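Local coordinates for protein Pab-dependent poly(a)-specific ribonuclease subunit PAN2 (Neurospora crassa, PDB 4CZX) that forms the WD40 domain of the catalytic subunit of the PAN deadenylation complex, which probably shortens mRNA poly(A) tails as an exonuclease, at residues D197-C208 against A246-T257. Numbering follows the deposited sequence.
Sequences DLDTSNDFIVTC and AAHVRMHPRMLT
D197 and D199, successive inward-pointing residues of strand 197-200, reach across to strand 248-251, which runs nearly parallel to it (8° between axes). The strands meet through carboxylates rather than paired backbones. OD2 of D199 accepts the amide N of M251 at 2.7 Å, on its anti side. OD2 of D197 takes the amide N of V249 at 3.1 Å, from above the carboxylate plane. With CG anti to the backbone N (chi1 -156°), the D197 carboxylate is set against strand 248-251, where OD2 meets that amide and OD1, on its syn side, forms a salt bridge with NH1 of R250 at 2.9 Å. The bond lies in the guanidinium plane, although the two flat groups are turned 71° apart. R250, bent at chi2, is held further by NH1 to its neighbour's carbonyl, V249 O (3.0 Å), by a water joining NH2 to OD1 of D197, and by a salt bridge from NE to D294; D199 OD1 has its own mate in K160. Replacing R250 by an alanine is likely to cost D197 its salt-bridge partner and D294 the bond from NE.

Apolar packing is closest beside these bonds, where strand 204-208 runs antiparallel to 248-251. CG2 of V206 meets CG1 of V249 at 3.8 Å, SG of C208 lies against CB of V249 and CB of A246, and SD of M251 rests on V206. Toward the turn the fit slackens: the doubly bent M251 carries CE to CD2 of F204 at 4.0 Å, and beyond it the ring only grazes partly exposed T257, its CE2 4.2 Å from CG2, and the exposed L256. Edge strand 248-251 of one blade thus packs against strands 197-200 and 204-208 of another, as neighbouring blades do in a WD40 beta-propeller.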
loop_
_atom_site.group_PDB
_atom_site.type_symbol
_atom_site.label_atom_id
_atom_site.label_comp_id
_atom_site.label_asym_id
_atom_site.label_seq_id
_atom_site.Cartn_x
_atom_site.Cartn_y
_atom_site.Cartn_z
ATOM N N ASP A 197 22.255 -35.727 2.911
ATOM C CA ASP A 197 22.026 -35.604 4.347
ATOM C C ASP A 197 23.257 -36.045 5.128
ATOM O O ASP A 197 23.985 -36.955 4.717
ATOM C CB ASP A 197 20.812 -36.439 4.780
ATOM C CG ASP A 197 20.169 -35.919 6.080
ATOM O OD1 ASP A 197 20.719 -34.978 6.688
ATOM O OD2 ASP A 197 19.103 -36.440 6.477
ATOM N N LEU A 198 23.469 -35.408 6.274
ATOM C CA LEU A 198 24.548 -35.767 7.181
ATOM C C LEU A 198 24.056 -35.616 8.617
ATOM O O LEU A 198 23.408 -34.627 8.949
ATOM C CB LEU A 198 25.791 -34.888 6.941
ATOM C CG LEU A 198 26.993 -35.172 7.871
ATOM C CD1 LEU A 198 28.329 -34.916 7.178
ATOM C CD2 LEU A 198 26.938 -34.375 9.180
ATOM N N ASP A 199 24.360 -36.598 9.457
ATOM C CA ASP A 199 24.186 -36.434 10.898
ATOM C C ASP A 199 25.407 -37.003 11.587
ATOM O O ASP A 199 26.169 -37.769 10.989
ATOM C CB ASP A 199 22.906 -37.111 11.405
ATOM C CG ASP A 199 22.456 -36.556 12.762
ATOM O OD1 ASP A 199 22.970 -35.488 13.150
ATOM O OD2 ASP A 199 21.605 -37.182 13.423
ATOM N N THR A 200 25.604 -36.634 12.848
ATOM C CA THR A 200 26.750 -37.125 13.578
ATOM C C THR A 200 26.474 -37.100 15.076
ATOM O O THR A 200 25.762 -36.227 15.562
ATOM C CB THR A 200 28.032 -36.300 13.240
ATOM O OG1 THR A 200 29.110 -36.713 14.083
ATOM C CG2 THR A 200 27.799 -34.800 13.429
ATOM N N SER A 201 27.010 -38.103 15.767
ATOM C CA SER A 201 27.070 -38.162 17.221
ATOM C C SER A 201 28.537 -38.038 17.589
ATOM O O SER A 201 29.378 -37.912 16.699
ATOM C CB SER A 201 26.484 -39.471 17.742
ATOM O OG SER A 201 27.253 -40.584 17.300
ATOM N N ASN A 202 28.870 -38.098 18.875
ATOM C CA ASN A 202 30.273 -37.990 19.250
ATOM C C ASN A 202 31.078 -39.178 18.711
ATOM O O ASN A 202 32.295 -39.084 18.575
ATOM C CB ASN A 202 30.444 -37.875 20.786
ATOM C CG ASN A 202 29.960 -36.531 21.331
ATOM O OD1 ASN A 202 29.956 -35.516 20.623
ATOM N ND2 ASN A 202 29.543 -36.520 22.595
ATOM N N ASP A 203 30.406 -40.284 18.385
ATOM C CA ASP A 203 31.117 -41.486 17.937
ATOM C C ASP A 203 30.992 -41.821 16.444
ATOM O O ASP A 203 31.771 -42.633 15.930
ATOM C CB ASP A 203 30.658 -42.705 18.738
ATOM C CG ASP A 203 31.016 -42.605 20.206
ATOM O OD1 ASP A 203 31.953 -41.847 20.553
ATOM O OD2 ASP A 203 30.357 -43.297 21.006
ATOM N N PHE A 204 30.020 -41.232 15.750
ATOM C CA PHE A 204 29.775 -41.595 14.353
ATOM C C PHE A 204 29.457 -40.427 13.433
ATOM O O PHE A 204 28.914 -39.409 13.864
ATOM C CB PHE A 204 28.608 -42.585 14.246
ATOM C CG PHE A 204 28.808 -43.856 15.024
ATOM C CD1 PHE A 204 29.529 -44.910 14.487
ATOM C CD2 PHE A 204 28.256 -43.999 16.285
ATOM C CE1 PHE A 204 29.709 -46.089 15.218
ATOM C CE2 PHE A 204 28.437 -45.173 17.017
ATOM C CZ PHE A 204 29.158 -46.212 16.474
ATOM N N ILE A 205 29.792 -40.597 12.156
ATOM C CA ILE A 205 29.157 -39.831 11.087
ATOM C C ILE A 205 28.325 -40.772 10.226
ATOM O O ILE A 205 28.743 -41.905 9.958
ATOM C CB ILE A 205 30.164 -39.117 10.172
ATOM C CG1 ILE A 205 31.295 -38.478 10.977
ATOM C CG2 ILE A 205 29.435 -38.095 9.270
ATOM C CD1 ILE A 205 32.369 -37.866 10.093
ATOM N N VAL A 206 27.151 -40.308 9.803
ATOM C CA VAL A 206 26.342 -41.054 8.848
ATOM C C VAL A 206 25.888 -40.120 7.723
ATOM O O VAL A 206 25.541 -38.960 7.959
ATOM C CB VAL A 206 25.118 -41.725 9.516
ATOM C CG1 VAL A 206 25.532 -42.976 10.282
ATOM C CG2 VAL A 206 24.367 -40.724 10.422
ATOM N N THR A 207 25.923 -40.608 6.485
ATOM C CA THR A 207 25.514 -39.775 5.360
ATOM C C THR A 207 24.655 -40.528 4.366
ATOM O O THR A 207 24.739 -41.760 4.256
ATOM C CB THR A 207 26.717 -39.188 4.572
ATOM O OG1 THR A 207 27.475 -40.256 3.984
ATOM C CG2 THR A 207 27.607 -38.328 5.472
ATOM N N CYS A 208 23.836 -39.761 3.651
ATOM C CA CYS A 208 23.108 -40.238 2.483
ATOM C C CYS A 208 23.557 -39.421 1.274
ATOM O O CYS A 208 23.861 -38.245 1.405
ATOM C CB CYS A 208 21.598 -40.085 2.680
ATOM S SG CYS A 208 20.948 -40.954 4.106
ATOM N N ALA A 246 18.656 -44.705 0.377
ATOM C CA ALA A 246 18.717 -43.869 1.582
ATOM C C ALA A 246 18.774 -42.395 1.248
ATOM O O ALA A 246 19.743 -41.928 0.654
ATOM C CB ALA A 246 19.907 -44.257 2.426
ATOM N N ALA A 247 17.738 -41.669 1.663
ATOM C CA ALA A 247 17.603 -40.247 1.361
ATOM C C ALA A 247 17.973 -39.389 2.572
ATOM O O ALA A 247 18.607 -38.340 2.424
ATOM C CB ALA A 247 16.185 -39.946 0.904
ATOM N N HIS A 248 17.563 -39.832 3.760
ATOM C CA HIS A 248 17.840 -39.090 4.990
ATOM C C HIS A 248 18.215 -40.015 6.127
ATOM O O HIS A 248 17.856 -41.205 6.134
ATOM C CB HIS A 248 16.634 -38.235 5.393
ATOM C CG HIS A 248 16.144 -37.360 4.287
ATOM N ND1 HIS A 248 16.763 -36.176 3.947
ATOM C CD2 HIS A 248 15.131 -37.526 3.409
ATOM C CE1 HIS A 248 16.147 -35.650 2.903
ATOM N NE2 HIS A 248 15.152 -36.448 2.562
ATOM N N VAL A 249 18.948 -39.455 7.085
ATOM C CA VAL A 249 19.413 -40.209 8.230
ATOM C C VAL A 249 19.590 -39.294 9.441
ATOM O O VAL A 249 20.015 -38.138 9.325
ATOM C CB VAL A 249 20.743 -40.949 7.923
ATOM C CG1 VAL A 249 21.884 -39.952 7.708
ATOM C CG2 VAL A 249 21.077 -41.961 9.013
ATOM N N ARG A 250 19.217 -39.823 10.597
ATOM C CA ARG A 250 19.479 -39.167 11.870
ATOM C C ARG A 250 19.966 -40.204 12.858
ATOM O O ARG A 250 19.444 -41.319 12.893
ATOM C CB ARG A 250 18.227 -38.484 12.425
ATOM C CG ARG A 250 17.794 -37.233 11.677
ATOM C CD ARG A 250 18.784 -36.098 11.886
ATOM N NE ARG A 250 18.353 -34.853 11.241
ATOM C CZ ARG A 250 18.805 -34.419 10.071
ATOM N NH1 ARG A 250 19.680 -35.137 9.367
ATOM N NH2 ARG A 250 18.364 -33.269 9.590
ATOM N N MET A 251 20.955 -39.830 13.666
ATOM C CA MET A 251 21.354 -40.657 14.802
ATOM C C MET A 251 20.261 -40.587 15.854
ATOM O O MET A 251 19.695 -39.517 16.099
ATOM C CB MET A 251 22.680 -40.189 15.400
ATOM C CG MET A 251 23.868 -40.372 14.475
ATOM S SD MET A 251 24.149 -42.101 14.043
ATOM C CE MET A 251 24.519 -42.852 15.636
ATOM N N HIS A 252 19.953 -41.730 16.455
ATOM C CA HIS A 252 18.988 -41.791 17.538
ATOM C C HIS A 252 19.634 -41.193 18.785
ATOM O O HIS A 252 20.716 -41.624 19.182
ATOM C CB HIS A 252 18.544 -43.233 17.778
ATOM C CG HIS A 252 17.244 -43.350 18.505
ATOM N ND1 HIS A 252 17.099 -43.007 19.834
ATOM C CD2 HIS A 252 16.027 -43.776 18.091
ATOM C CE1 HIS A 252 15.847 -43.208 20.203
ATOM N NE2 HIS A 252 15.176 -43.677 19.165
ATOM N N PRO A 253 18.984 -40.188 19.393
ATOM C CA PRO A 253 19.572 -39.456 20.525
ATOM C C PRO A 253 19.651 -40.278 21.810
ATOM O O PRO A 253 20.402 -39.905 22.721
ATOM C CB PRO A 253 18.625 -38.259 20.698
ATOM C CG PRO A 253 17.329 -38.739 20.175
ATOM C CD PRO A 253 17.659 -39.659 19.025
ATOM N N ARG A 254 18.907 -41.378 21.896
ATOM C CA ARG A 254 18.938 -42.187 23.115
ATOM C C ARG A 254 19.593 -43.540 22.883
ATOM O O ARG A 254 20.391 -43.989 23.701
ATOM C CB ARG A 254 17.529 -42.357 23.681
ATOM C CG ARG A 254 17.094 -41.153 24.510
ATOM C CD ARG A 254 15.686 -41.290 25.059
ATOM N NE ARG A 254 15.284 -40.085 25.781
ATOM C CZ ARG A 254 14.042 -39.830 26.183
ATOM N NH1 ARG A 254 13.069 -40.696 25.929
ATOM N NH2 ARG A 254 13.772 -38.706 26.837
ATOM N N MET A 255 19.263 -44.189 21.772
ATOM C CA MET A 255 19.965 -45.403 21.369
ATOM C C MET A 255 21.216 -44.997 20.597
ATOM O O MET A 255 21.153 -44.742 19.384
ATOM C CB MET A 255 19.064 -46.292 20.520
ATOM C CG MET A 255 17.804 -46.752 21.217
ATOM S SD MET A 255 16.690 -47.552 20.055
ATOM C CE MET A 255 15.986 -48.832 21.076
ATOM N N LEU A 256 22.348 -44.942 21.296
ATOM C CA LEU A 256 23.523 -44.216 20.804
ATOM C C LEU A 256 24.237 -44.802 19.583
ATOM O O LEU A 256 24.956 -44.083 18.891
ATOM C CB LEU A 256 24.542 -44.067 21.931
ATOM C CG LEU A 256 24.096 -43.114 23.040
ATOM C CD1 LEU A 256 25.178 -42.979 24.102
ATOM C CD2 LEU A 256 23.737 -41.768 22.454
ATOM N N THR A 257 24.061 -46.090 19.322
ATOM C CA THR A 257 24.698 -46.707 18.161
ATOM C C THR A 257 23.692 -46.995 17.053
ATOM O O THR A 257 23.942 -47.805 16.162
ATOM C CB THR A 257 25.390 -48.010 18.545
ATOM O OG1 THR A 257 24.403 -48.946 18.992
ATOM C CG2 THR A 257 26.399 -47.756 19.647
HETATM O O HOH W 1 19.494 -32.301 7.000
#